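Local coordinates for protein peptide amidase (Stenotrophomonas maltophilia, PDB 1M22) that probably hydrolyses amide bonds in peptides, as a bacterial member of the amidase signature family of enzymes, at residues Tyr8-Val13 / Arg485-Pro490; Ser230-Ala235 / Ala264-Gln269; Gln269-Lys274 / Ala477-Gln482; Arg301-Val306 / Glu481-Ala486. All coordinates share one frame; numbering follows the deposited sequence.

In the fold
Interactions 3 and 4 both use helix 470-484, interaction 2 borders that helix through L266, and interaction 1 takes up the chain where it leaves the helix. Interaction 3 is the buried one, a purely apolar fit of L271 on the helix; interaction 2 is partly buried and likewise apolar, seating L266 on the start of helix 231-241. The other two lie at the surface. Interaction 1 is polar, a two-bond salt bridge between chain-end segments, whereas interaction 4 is packing by an arginine, R483, whose salt bridge goes to E299. L271 also touches A303, joining interactions 3 and 4, while D12 bonds S230, joining interactions 1 and 2.

Interaction 1: residues Tyr8-Val13 / Arg485-Pro490; sequences YAETDV and RARRPP
E10 and R487 reach for each other from opposite directions and meet in a side-on, two-nitrogen salt bridge. R487 NE donates to E10 OE1 at 2.8 Å, and R487 NH2 donates to E10 OE2 at the same 2.8 Å, so each carboxylate oxygen is gripped by its own N-H. Both bonds are nearly straight and approach the oxygens on their syn side, with the two flat groups only 23° from coplanar. The R487 chain runs extended from CG to NE, its CG opposite the backbone N (chi1 173°), which carries the guanidinium all the way to the glutamate. The guanidinium has further partners: NH1 bonds the carbonyl of G198, and NH2 also bonds that of A174. With so many partners its rotation should be well fixed.

E10 is delivered by a type II beta turn from Y8 to T11, closed by the T11 N to Y8 O bond of 3.1 Å; E10 itself takes the positive phi of the third turn position. The turn directly precedes helix 13-21, so the bridge ties the N-terminal part of the chain to the segment following helix 470-484.

Away from this tight pairing the contact thins quickly. P489 merely brushes the carboxylate, its CB 3.6 Å from E10 OE2, and lies on the solvent side. R488 points its side chain away from the turn and folds back on its own segment, where R488 NH1 donates to R485 O at 2.9 Å and to R487 O at 2.7 Å.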
loop_
_atom_site.group_PDB
_atom_site.type_symbol
_atom_site.label_atom_id
_atom_site.label_comp_id
_atom_site.label_asym_id
_atom_site.label_seq_id
_atom_site.Cartn_x
_atom_site.Cartn_y
_atom_site.Cartn_z
ATOM N N TYR A 8 -9.856 17.964 11.355
ATOM C CA TYR A 8 -10.149 17.032 10.270
ATOM C C TYR A 8 -9.731 15.609 10.602
ATOM O O TYR A 8 -9.805 14.719 9.759
ATOM C CB TYR A 8 -9.453 17.502 8.991
ATOM C CG TYR A 8 -9.683 18.970 8.724
ATOM C CD1 TYR A 8 -10.966 19.460 8.479
ATOM C CD2 TYR A 8 -8.632 19.882 8.789
ATOM C CE1 TYR A 8 -11.196 20.823 8.315
ATOM C CE2 TYR A 8 -8.852 21.246 8.626
ATOM C CZ TYR A 8 -10.135 21.709 8.391
ATOM O OH TYR A 8 -10.354 23.060 8.252
ATOM N N ALA A 9 -9.303 15.394 11.839
ATOM C CA ALA A 9 -8.875 14.070 12.259
ATOM C C ALA A 9 -9.983 13.038 12.081
ATOM O O ALA A 9 -11.135 13.270 12.447
ATOM C CB ALA A 9 -8.424 14.105 13.712
ATOM N N GLU A 10 -9.619 11.900 11.501
ATOM C CA GLU A 10 -10.544 10.792 11.276
ATOM C C GLU A 10 -11.755 11.127 10.412
ATOM O O GLU A 10 -12.754 10.409 10.446
ATOM C CB GLU A 10 -11.031 10.234 12.619
ATOM C CG GLU A 10 -9.919 9.877 13.593
ATOM C CD GLU A 10 -8.916 8.904 13.008
ATOM O OE1 GLU A 10 -9.333 7.815 12.556
ATOM O OE2 GLU A 10 -7.713 9.231 13.002
ATOM N N THR A 11 -11.675 12.202 9.636
ATOM C CA THR A 11 -12.793 12.595 8.783
ATOM C C THR A 11 -12.689 11.941 7.407
ATOM O O THR A 11 -11.683 12.092 6.713
ATOM C CB THR A 11 -12.848 14.125 8.615
ATOM O OG1 THR A 11 -12.853 14.741 9.909
ATOM C CG2 THR A 11 -14.113 14.534 7.870
ATOM N N ASP A 12 -13.737 11.216 7.024
ATOM C CA ASP A 12 -13.775 10.517 5.742
ATOM C C ASP A 12 -13.789 11.443 4.535
ATOM O O ASP A 12 -14.211 12.598 4.615
ATOM C CB ASP A 12 -15.000 9.599 5.665
ATOM C CG ASP A 12 -14.945 8.465 6.665
ATOM O OD1 ASP A 12 -13.920 7.758 6.703
ATOM O OD2 ASP A 12 -15.931 8.278 7.410
ATOM N N VAL A 13 -13.335 10.910 3.407
ATOM C CA VAL A 13 -13.293 11.651 2.157
ATOM C C VAL A 13 -14.667 12.209 1.791
ATOM O O VAL A 13 -14.789 13.376 1.418
ATOM C CB VAL A 13 -12.787 10.750 1.005
ATOM C CG1 VAL A 13 -12.939 11.461 -0.330
ATOM C CG2 VAL A 13 -11.325 10.384 1.244
ATOM N N ARG A 485 -15.576 -0.828 14.107
ATOM C CA ARG A 485 -14.954 0.495 14.222
ATOM C C ARG A 485 -13.789 0.437 15.210
ATOM O O ARG A 485 -13.664 1.279 16.103
ATOM C CB ARG A 485 -16.000 1.514 14.696
ATOM C CG ARG A 485 -17.236 1.598 13.797
ATOM C CD ARG A 485 -16.889 2.159 12.427
ATOM N NE ARG A 485 -16.487 3.561 12.498
ATOM C CZ ARG A 485 -17.318 4.568 12.750
ATOM N NH1 ARG A 485 -18.609 4.338 12.956
ATOM N NH2 ARG A 485 -16.856 5.811 12.795
ATOM N N ALA A 486 -12.918 -0.549 15.014
ATOM C CA ALA A 486 -11.788 -0.787 15.902
ATOM C C ALA A 486 -10.627 0.189 15.846
ATOM O O ALA A 486 -9.869 0.294 16.813
ATOM C CB ALA A 486 -11.268 -2.197 15.689
ATOM N N ARG A 487 -10.459 0.896 14.738
ATOM C CA ARG A 487 -9.342 1.826 14.663
ATOM C C ARG A 487 -9.368 2.866 15.770
ATOM O O ARG A 487 -10.418 3.402 16.122
ATOM C CB ARG A 487 -9.299 2.552 13.320
ATOM C CG ARG A 487 -8.238 3.652 13.308
ATOM C CD ARG A 487 -8.116 4.374 11.981
ATOM N NE ARG A 487 -7.525 5.694 12.190
ATOM C CZ ARG A 487 -6.231 5.919 12.399
ATOM N NH1 ARG A 487 -5.361 4.914 12.407
ATOM N NH2 ARG A 487 -5.813 7.151 12.655
ATOM N N ARG A 488 -8.189 3.134 16.311
ATOM C CA ARG A 488 -8.003 4.137 17.347
ATOM C C ARG A 488 -6.796 4.938 16.878
ATOM O O ARG A 488 -5.768 4.359 16.522
ATOM C CB ARG A 488 -7.714 3.472 18.695
ATOM C CG ARG A 488 -8.914 2.760 19.301
ATOM C CD ARG A 488 -9.993 3.760 19.702
ATOM N NE ARG A 488 -11.192 3.111 20.228
ATOM C CZ ARG A 488 -12.097 2.485 19.482
ATOM N NH1 ARG A 488 -11.950 2.419 18.167
ATOM N NH2 ARG A 488 -13.157 1.926 20.052
ATOM N N PRO A 489 -6.908 6.274 16.840
ATOM C CA PRO A 489 -5.772 7.084 16.394
ATOM C C PRO A 489 -4.606 7.013 17.369
ATOM O O PRO A 489 -4.781 6.686 18.544
ATOM C CB PRO A 489 -6.362 8.485 16.305
ATOM C CG PRO A 489 -7.381 8.481 17.407
ATOM C CD PRO A 489 -8.041 7.130 17.237
ATOM N N PRO A 490 -3.391 7.296 16.883
ATOM C CA PRO A 490 -2.212 7.260 17.749
ATOM C C PRO A 490 -2.225 8.456 18.692
ATOM O O PRO A 490 -2.775 9.505 18.366
ATOM C CB PRO A 490 -1.057 7.312 16.756
ATOM C CG PRO A 490 -1.611 8.152 15.648
ATOM C CD PRO A 490 -3.010 7.598 15.489
#

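Interaction 2: residues Ser230-Ala235 / Ala264-Gln269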
loop_
_atom_site.group_PDB
_atom_site.type_symbol
_atom_site.label_atom_id
_atom_site.label_comp_id
_atom_site.label_asym_id
_atom_site.label_seq_id
_atom_site.Cartn_x
_atom_site.Cartn_y
_atom_site.Cartn_z
ATOM N N SER A 230 -10.274 4.459 6.564
ATOM C CA SER A 230 -11.535 3.732 6.446
ATOM C C SER A 230 -11.663 3.028 5.104
ATOM O O SER A 230 -11.021 3.405 4.123
ATOM C CB SER A 230 -12.713 4.695 6.601
ATOM O OG SER A 230 -12.806 5.549 5.470
ATOM N N VAL A 231 -12.508 2.005 5.071
ATOM C CA VAL A 231 -12.750 1.257 3.847
ATOM C C VAL A 231 -13.409 2.154 2.800
ATOM O O VAL A 231 -13.097 2.053 1.617
ATOM C CB VAL A 231 -13.635 0.019 4.126
ATOM C CG1 VAL A 231 -13.982 -0.689 2.817
ATOM C CG2 VAL A 231 -12.908 -0.938 5.068
ATOM N N ALA A 232 -14.310 3.034 3.230
ATOM C CA ALA A 232 -14.978 3.936 2.295
ATOM C C ALA A 232 -13.963 4.831 1.582
ATOM O O ALA A 232 -14.068 5.068 0.380
ATOM C CB ALA A 232 -16.001 4.789 3.037
ATOM N N ASP A 233 -12.981 5.335 2.327
ATOM C CA ASP A 233 -11.951 6.187 1.738
ATOM C C ASP A 233 -11.110 5.386 0.742
ATOM O O ASP A 233 -10.773 5.874 -0.337
ATOM C CB ASP A 233 -11.041 6.765 2.828
ATOM C CG ASP A 233 -11.700 7.883 3.616
ATOM O OD1 ASP A 233 -12.898 8.163 3.388
ATOM O OD2 ASP A 233 -11.010 8.485 4.469
ATOM N N ALA A 234 -10.764 4.154 1.107
ATOM C CA ALA A 234 -9.973 3.314 0.216
ATOM C C ALA A 234 -10.738 3.039 -1.076
ATOM O O ALA A 234 -10.153 3.030 -2.164
ATOM C CB ALA A 234 -9.623 2.002 0.903
ATOM N N ALA A 235 -12.045 2.814 -0.955
ATOM C CA ALA A 235 -12.890 2.538 -2.114
ATOM C C ALA A 235 -12.958 3.748 -3.040
ATOM O O ALA A 235 -12.961 3.600 -4.262
ATOM C CB ALA A 235 -14.295 2.136 -1.660
ATOM N N ALA A 264 -20.110 2.037 -4.276
ATOM C CA ALA A 264 -21.443 1.449 -4.353
ATOM C C ALA A 264 -21.445 0.118 -3.598
ATOM O O ALA A 264 -22.501 -0.408 -3.248
ATOM C CB ALA A 264 -21.839 1.221 -5.811
ATOM N N ARG A 265 -20.254 -0.418 -3.347
ATOM C CA ARG A 265 -20.110 -1.689 -2.643
ATOM C C ARG A 265 -19.982 -1.523 -1.129
ATOM O O ARG A 265 -19.739 -2.495 -0.411
ATOM C CB ARG A 265 -18.896 -2.450 -3.188
ATOM C CG ARG A 265 -19.049 -2.934 -4.631
ATOM C CD ARG A 265 -19.894 -4.203 -4.720
ATOM N NE ARG A 265 -21.296 -3.984 -4.370
ATOM C CZ ARG A 265 -22.152 -3.283 -5.108
ATOM N NH1 ARG A 265 -21.755 -2.726 -6.244
ATOM N NH2 ARG A 265 -23.409 -3.142 -4.710
ATOM N N LEU A 266 -20.140 -0.295 -0.643
ATOM C CA LEU A 266 -20.065 -0.036 0.792
ATOM C C LEU A 266 -21.430 -0.403 1.382
ATOM O O LEU A 266 -22.233 0.458 1.754
ATOM C CB LEU A 266 -19.722 1.435 1.045
ATOM C CG LEU A 266 -18.373 1.869 0.450
ATOM C CD1 LEU A 266 -18.201 3.368 0.615
ATOM C CD2 LEU A 266 -17.226 1.114 1.119
ATOM N N ASP A 267 -21.671 -1.707 1.454
ATOM C CA ASP A 267 -22.923 -2.270 1.945
ATOM C C ASP A 267 -22.789 -2.780 3.381
ATOM O O ASP A 267 -22.047 -3.724 3.635
ATOM C CB ASP A 267 -23.322 -3.429 1.027
ATOM C CG ASP A 267 -24.708 -3.963 1.314
ATOM O OD1 ASP A 267 -25.267 -3.655 2.384
ATOM O OD2 ASP A 267 -25.234 -4.709 0.462
ATOM N N PRO A 268 -23.513 -2.167 4.335
ATOM C CA PRO A 268 -23.443 -2.599 5.735
ATOM C C PRO A 268 -23.955 -4.029 5.962
ATOM O O PRO A 268 -23.737 -4.617 7.021
ATOM C CB PRO A 268 -24.272 -1.540 6.464
ATOM C CG PRO A 268 -25.269 -1.132 5.439
ATOM C CD PRO A 268 -24.434 -1.027 4.187
ATOM N N GLN A 269 -24.635 -4.580 4.960
ATOM C CA GLN A 269 -25.141 -5.949 5.031
ATOM C C GLN A 269 -24.285 -6.825 4.112
ATOM O O GLN A 269 -24.684 -7.921 3.716
ATOM C CB GLN A 269 -26.608 -6.002 4.591
ATOM C CG GLN A 269 -27.552 -5.251 5.523
ATOM C CD GLN A 269 -29.017 -5.445 5.171
ATOM O OE1 GLN A 269 -29.903 -4.951 5.870
ATOM N NE2 GLN A 269 -29.278 -6.165 4.086
#
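The N-terminal end of helix 231-241 offers V231, A232 and A235 to L266, an apolar plug carried by the connection that leads on to strand 275-279. L266 sits at the centre of an inverse gamma turn, and its side chain supplies all the contact from this segment. Its two methyls share the helix surface between them. CD1 lies 3.6 Å from A232 CB. CD2 settles over the backbone of the same residue, 3.8 Å from A232 CA, with V231 CG1 at 4.1 Å and A235 CB at 4.2 Å. The V231 and L266 side chains run antiparallel past one another.

I474 and Y478 of helix 470-484 also pack on L266, so the leucine is wedged between two helices. Just beyond it the connection bends in an Asx turn, Q269 N donating to D267 OD1 at 2.8 Å from above the carboxylate plane.

At the helix start, V231 N is taken up by the carboxylate of E481, and S230 serves as the N-cap. S230 OG, which also bonds D12, accepts from D233 N at 3.2 Å with an N-H...O angle of 157°.

Interaction 3: residues Gln269-Lys274 / Ala477-Gln482; sequences QGLRGK and AYAYEQ
L271 leans its side chain on A479, where the turn 269-274 passes over helix 470-484. From the backbone, L271 CB heads toward the helix and comes 4.2 Å from A479 CB. One atom further, L271 CG closes on the same alanine methyl at 3.7 Å; chi1 of -77° keeps CG beside its own backbone N and opposite the carbonyl carbon. At the tip, L271 CD1 still touches A479 CB and also reaches the next residue of the helix, lying 3.7 Å from Y480 N and 4.2 Å from Y480 CB. The tyrosine ring itself leads away, onto V449 and M451 of strand 446-454.

The alanine methyl also faces main chain, with A479 CB 3.7 Å from G270 N. Here the backbones come nearest, the CA atoms of G270 and A479 being 5.2 Å apart. Two successive beta turns, type I from Q269 to R272 and type II from L271 to K274, shape the connection, and the lysine folds back so that K274 NZ donates to G270 O at 2.8 Å.

No hydrogen bond crosses between the two segments; the fit is van der Waals throughout and buried. L300 of helix 289-302 adds to the packing round both L271 and Y480. The contact thus sets the connection leading into strand 275-279 against one of the helices that cover the mixed central sheet of the amidase fold.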
loop_
_atom_site.group_PDB
_atom_site.type_symbol
_atom_site.label_atom_id
_atom_site.label_comp_id
_atom_site.label_asym_id
_atom_site.label_seq_id
_atom_site.Cartn_x
_atom_site.Cartn_y
_atom_site.Cartn_z
ATOM N N GLN A 269 -24.635 -4.580 4.960
ATOM C CA GLN A 269 -25.141 -5.949 5.031
ATOM C C GLN A 269 -24.285 -6.825 4.112
ATOM O O GLN A 269 -24.684 -7.921 3.716
ATOM C CB GLN A 269 -26.608 -6.002 4.591
ATOM C CG GLN A 269 -27.552 -5.251 5.523
ATOM C CD GLN A 269 -29.017 -5.445 5.171
ATOM O OE1 GLN A 269 -29.903 -4.951 5.870
ATOM N NE2 GLN A 269 -29.278 -6.165 4.086
ATOM N N GLY A 270 -23.090 -6.329 3.803
ATOM C CA GLY A 270 -22.173 -7.026 2.916
ATOM C C GLY A 270 -21.679 -8.408 3.307
ATOM O O GLY A 270 -21.101 -9.105 2.474
ATOM N N LEU A 271 -21.880 -8.812 4.556
ATOM C CA LEU A 271 -21.441 -10.135 4.995
ATOM C C LEU A 271 -22.572 -11.159 4.985
ATOM O O LEU A 271 -22.336 -12.355 5.154
ATOM C CB LEU A 271 -20.827 -10.050 6.393
ATOM C CG LEU A 271 -19.405 -9.484 6.423
ATOM C CD1 LEU A 271 -19.066 -9.024 7.831
ATOM C CD2 LEU A 271 -18.419 -10.535 5.930
ATOM N N ARG A 272 -23.797 -10.689 4.774
ATOM C CA ARG A 272 -24.953 -11.578 4.740
ATOM C C ARG A 272 -24.845 -12.631 3.647
ATOM O O ARG A 272 -24.692 -12.301 2.475
ATOM C CB ARG A 272 -26.229 -10.768 4.528
ATOM C CG ARG A 272 -26.824 -10.206 5.794
ATOM C CD ARG A 272 -27.367 -11.314 6.683
ATOM N NE ARG A 272 -28.619 -10.933 7.333
ATOM C CZ ARG A 272 -29.748 -10.665 6.682
ATOM N NH1 ARG A 272 -29.788 -10.736 5.358
ATOM N NH2 ARG A 272 -30.840 -10.326 7.354
ATOM N N GLY A 273 -24.927 -13.897 4.042
ATOM C CA GLY A 273 -24.853 -14.981 3.079
ATOM C C GLY A 273 -23.457 -15.337 2.604
ATOM O O GLY A 273 -23.286 -16.287 1.841
ATOM N N LYS A 274 -22.455 -14.587 3.048
ATOM C CA LYS A 274 -21.084 -14.856 2.636
ATOM C C LYS A 274 -20.497 -16.039 3.390
ATOM O O LYS A 274 -20.957 -16.393 4.473
ATOM C CB LYS A 274 -20.200 -13.628 2.870
ATOM C CG LYS A 274 -20.561 -12.401 2.051
ATOM C CD LYS A 274 -20.421 -12.656 0.556
ATOM C CE LYS A 274 -20.387 -11.348 -0.225
ATOM N NZ LYS A 274 -21.562 -10.478 0.054
ATOM N N ALA A 477 -15.377 -6.305 3.886
ATOM C CA ALA A 477 -14.523 -5.522 4.769
ATOM C C ALA A 477 -15.292 -4.346 5.368
ATOM O O ALA A 477 -15.148 -4.035 6.548
ATOM C CB ALA A 477 -13.304 -5.024 4.001
ATOM N N TYR A 478 -16.110 -3.691 4.553
ATOM C CA TYR A 478 -16.899 -2.563 5.029
ATOM C C TYR A 478 -17.904 -3.023 6.085
ATOM O O TYR A 478 -18.054 -2.390 7.130
ATOM C CB TYR A 478 -17.644 -1.911 3.865
ATOM C CG TYR A 478 -18.482 -0.722 4.266
ATOM C CD1 TYR A 478 -17.891 0.503 4.578
ATOM C CD2 TYR A 478 -19.873 -0.818 4.336
ATOM C CE1 TYR A 478 -18.662 1.602 4.950
ATOM C CE2 TYR A 478 -20.653 0.276 4.708
ATOM C CZ TYR A 478 -20.041 1.481 5.012
ATOM O OH TYR A 478 -20.799 2.572 5.377
ATOM N N ALA A 479 -18.595 -4.125 5.809
ATOM C CA ALA A 479 -19.581 -4.651 6.750
ATOM C C ALA A 479 -18.924 -4.982 8.088
ATOM O O ALA A 479 -19.497 -4.740 9.150
ATOM C CB ALA A 479 -20.249 -5.889 6.168
ATOM N N TYR A 480 -17.722 -5.545 8.038
ATOM C CA TYR A 480 -17.000 -5.880 9.260
ATOM C C TYR A 480 -16.602 -4.603 10.001
ATOM O O TYR A 480 -16.798 -4.478 11.211
ATOM C CB TYR A 480 -15.733 -6.681 8.939
ATOM C CG TYR A 480 -14.789 -6.768 10.117
ATOM C CD1 TYR A 480 -15.067 -7.599 11.202
ATOM C CD2 TYR A 480 -13.666 -5.946 10.189
ATOM C CE1 TYR A 480 -14.254 -7.600 12.335
ATOM C CE2 TYR A 480 -12.850 -5.938 11.315
ATOM C CZ TYR A 480 -13.149 -6.763 12.382
ATOM O OH TYR A 480 -12.357 -6.721 13.507
ATOM N N GLU A 481 -16.042 -3.656 9.259
ATOM C CA GLU A 481 -15.596 -2.394 9.822
ATOM C C GLU A 481 -16.718 -1.610 10.492
ATOM O O GLU A 481 -16.542 -1.056 11.580
ATOM C CB GLU A 481 -14.977 -1.542 8.718
ATOM C CG GLU A 481 -14.508 -0.178 9.173
ATOM C CD GLU A 481 -14.360 0.783 8.011
ATOM O OE1 GLU A 481 -15.361 1.000 7.296
ATOM O OE2 GLU A 481 -13.252 1.318 7.813
ATOM N N GLN A 482 -17.874 -1.561 9.844
ATOM C CA GLN A 482 -18.987 -0.799 10.384
ATOM C C GLN A 482 -19.565 -1.303 11.695
ATOM O O GLN A 482 -20.165 -0.528 12.439
ATOM C CB GLN A 482 -20.081 -0.663 9.326
ATOM C CG GLN A 482 -19.665 0.223 8.161
ATOM C CD GLN A 482 -19.178 1.590 8.617
ATOM O OE1 GLN A 482 -17.989 1.906 8.528
ATOM N NE2 GLN A 482 -20.098 2.403 9.117
#

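Interaction 4: residues Arg301-Val306 / Glu481-Ala486; sequences RRAGAV and EQRTRA
A303 and R483, each near the C-terminal end of a helix, face each other with their CA atoms 8.1 Å apart, and the gap is spanned by the arginine. R483 CG sits between the backbone N and the carbonyl carbon (chi1 60°), and the chain then bends at chi3. One face of its guanidinium is thereby laid over the main chain and CB of the opposite helix end. R483 NH2 lies 3.4 Å from R302 CB, while R483 NH1 is 3.7 Å from A303 N. Lower on the chain, R483 CD packs 3.8 Å from A303 CB.

No hydrogen bond joins the two segments. The charge of R483 is met within the other helix, where its NE forms a salt bridge with E299, and this probably fixes the guanidinium in its overlying position. R302 runs aslant to R483 and its end leads away, keeping R302 NE and R483 NH2 6.2 Å apart.

Both segments turn out of helix through a residue of positive phi. On one side E481 O accepts from both T484 N and R485 N, and R485 leaves the helical conformation. On the other, G304 takes a phi of 110° and G304 N bonds R301 O at 2.9 Å, before the chain enters strand 306-310 at the sheet edge. This glycine-terminated helix end is a Schellman motif.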
loop_
_atom_site.group_PDB
_atom_site.type_symbol
_atom_site.label_atom_id
_atom_site.label_comp_id
_atom_site.label_asym_id
_atom_site.label_seq_id
_atom_site.Cartn_x
_atom_site.Cartn_y
_atom_site.Cartn_z
ATOM N N ARG A 301 -19.610 -13.666 11.957
ATOM C CA ARG A 301 -20.760 -14.561 12.038
ATOM C C ARG A 301 -22.044 -13.807 12.374
ATOM O O ARG A 301 -23.085 -14.046 11.762
ATOM C CB ARG A 301 -20.515 -15.653 13.083
ATOM C CG ARG A 301 -19.468 -16.669 12.666
ATOM C CD ARG A 301 -19.291 -17.757 13.712
ATOM N NE ARG A 301 -18.349 -18.781 13.267
ATOM C CZ ARG A 301 -17.186 -19.042 13.857
ATOM N NH1 ARG A 301 -16.813 -18.352 14.926
ATOM N NH2 ARG A 301 -16.393 -19.989 13.372
ATOM N N ARG A 302 -21.969 -12.903 13.346
ATOM C CA ARG A 302 -23.139 -12.126 13.744
ATOM C C ARG A 302 -23.626 -11.238 12.605
ATOM O O ARG A 302 -24.798 -10.862 12.556
ATOM C CB ARG A 302 -22.813 -11.269 14.972
ATOM C CG ARG A 302 -22.551 -12.075 16.239
ATOM C CD ARG A 302 -23.799 -12.818 16.694
ATOM N NE ARG A 302 -23.564 -13.607 17.902
ATOM C CZ ARG A 302 -22.750 -14.656 17.966
ATOM N NH1 ARG A 302 -22.086 -15.051 16.888
ATOM N NH2 ARG A 302 -22.597 -15.311 19.109
ATOM N N ALA A 303 -22.723 -10.907 11.686
ATOM C CA ALA A 303 -23.061 -10.074 10.539
ATOM C C ALA A 303 -23.734 -10.904 9.448
ATOM O O ALA A 303 -24.174 -10.364 8.433
ATOM C CB ALA A 303 -21.807 -9.400 9.990
ATOM N N GLY A 304 -23.794 -12.217 9.654
ATOM C CA GLY A 304 -24.445 -13.089 8.690
ATOM C C GLY A 304 -23.567 -14.014 7.873
ATOM O O GLY A 304 -24.067 -14.740 7.017
ATOM N N ALA A 305 -22.265 -14.008 8.127
ATOM C CA ALA A 305 -21.369 -14.869 7.366
ATOM C C ALA A 305 -21.101 -16.190 8.064
ATOM O O ALA A 305 -21.192 -16.299 9.288
ATOM C CB ALA A 305 -20.045 -14.152 7.111
ATOM N N VAL A 306 -20.797 -17.207 7.268
ATOM C CA VAL A 306 -20.444 -18.503 7.811
ATOM C C VAL A 306 -18.921 -18.449 7.838
ATOM O O VAL A 306 -18.295 -18.055 6.851
ATOM C CB VAL A 306 -20.898 -19.655 6.896
ATOM C CG1 VAL A 306 -20.331 -20.970 7.407
ATOM C CG2 VAL A 306 -22.419 -19.716 6.854
ATOM N N GLU A 481 -16.042 -3.656 9.259
ATOM C CA GLU A 481 -15.596 -2.394 9.822
ATOM C C GLU A 481 -16.718 -1.610 10.492
ATOM O O GLU A 481 -16.542 -1.056 11.580
ATOM C CB GLU A 481 -14.977 -1.542 8.718
ATOM C CG GLU A 481 -14.508 -0.178 9.173
ATOM C CD GLU A 481 -14.360 0.783 8.011
ATOM O OE1 GLU A 481 -15.361 1.000 7.296
ATOM O OE2 GLU A 481 -13.252 1.318 7.813
ATOM N N GLN A 482 -17.874 -1.561 9.844
ATOM C CA GLN A 482 -18.987 -0.799 10.384
ATOM C C GLN A 482 -19.565 -1.303 11.695
ATOM O O GLN A 482 -20.165 -0.528 12.439
ATOM C CB GLN A 482 -20.081 -0.663 9.326
ATOM C CG GLN A 482 -19.665 0.223 8.161
ATOM C CD GLN A 482 -19.178 1.590 8.617
ATOM O OE1 GLN A 482 -17.989 1.906 8.528
ATOM N NE2 GLN A 482 -20.098 2.403 9.117
ATOM N N ARG A 483 -19.399 -2.585 11.999
ATOM C CA ARG A 483 -19.920 -3.071 13.267
ATOM C C ARG A 483 -18.842 -3.163 14.342
ATOM O O ARG A 483 -19.136 -3.456 15.497
ATOM C CB ARG A 483 -20.637 -4.419 13.100
ATOM C CG ARG A 483 -19.821 -5.577 12.574
ATOM C CD ARG A 483 -20.697 -6.833 12.577
ATOM N NE ARG A 483 -21.055 -7.220 13.941
ATOM C CZ ARG A 483 -22.267 -7.607 14.338
ATOM N NH1 ARG A 483 -23.277 -7.666 13.480
ATOM N NH2 ARG A 483 -22.465 -7.941 15.606
ATOM N N THR A 484 -17.596 -2.880 13.971
ATOM C CA THR A 484 -16.496 -2.937 14.929
ATOM C C THR A 484 -15.834 -1.583 15.174
ATOM O O THR A 484 -15.559 -1.232 16.319
ATOM C CB THR A 484 -15.423 -3.948 14.486
ATOM O OG1 THR A 484 -15.000 -3.651 13.148
ATOM C CG2 THR A 484 -15.975 -5.364 14.544
ATOM N N ARG A 485 -15.576 -0.828 14.107
ATOM C CA ARG A 485 -14.954 0.495 14.222
ATOM C C ARG A 485 -13.789 0.437 15.210
ATOM O O ARG A 485 -13.664 1.279 16.103
ATOM C CB ARG A 485 -16.000 1.514 14.696
ATOM C CG ARG A 485 -17.236 1.598 13.797
ATOM C CD ARG A 485 -16.889 2.159 12.427
ATOM N NE ARG A 485 -16.487 3.561 12.498
ATOM C CZ ARG A 485 -17.318 4.568 12.750
ATOM N NH1 ARG A 485 -18.609 4.338 12.956
ATOM N NH2 ARG A 485 -16.856 5.811 12.795
ATOM N N ALA A 486 -12.918 -0.549 15.014
ATOM C CA ALA A 486 -11.788 -0.787 15.902
ATOM C C ALA A 486 -10.627 0.189 15.846
ATOM O O ALA A 486 -9.869 0.294 16.813
ATOM C CB ALA A 486 -11.268 -2.197 15.689
#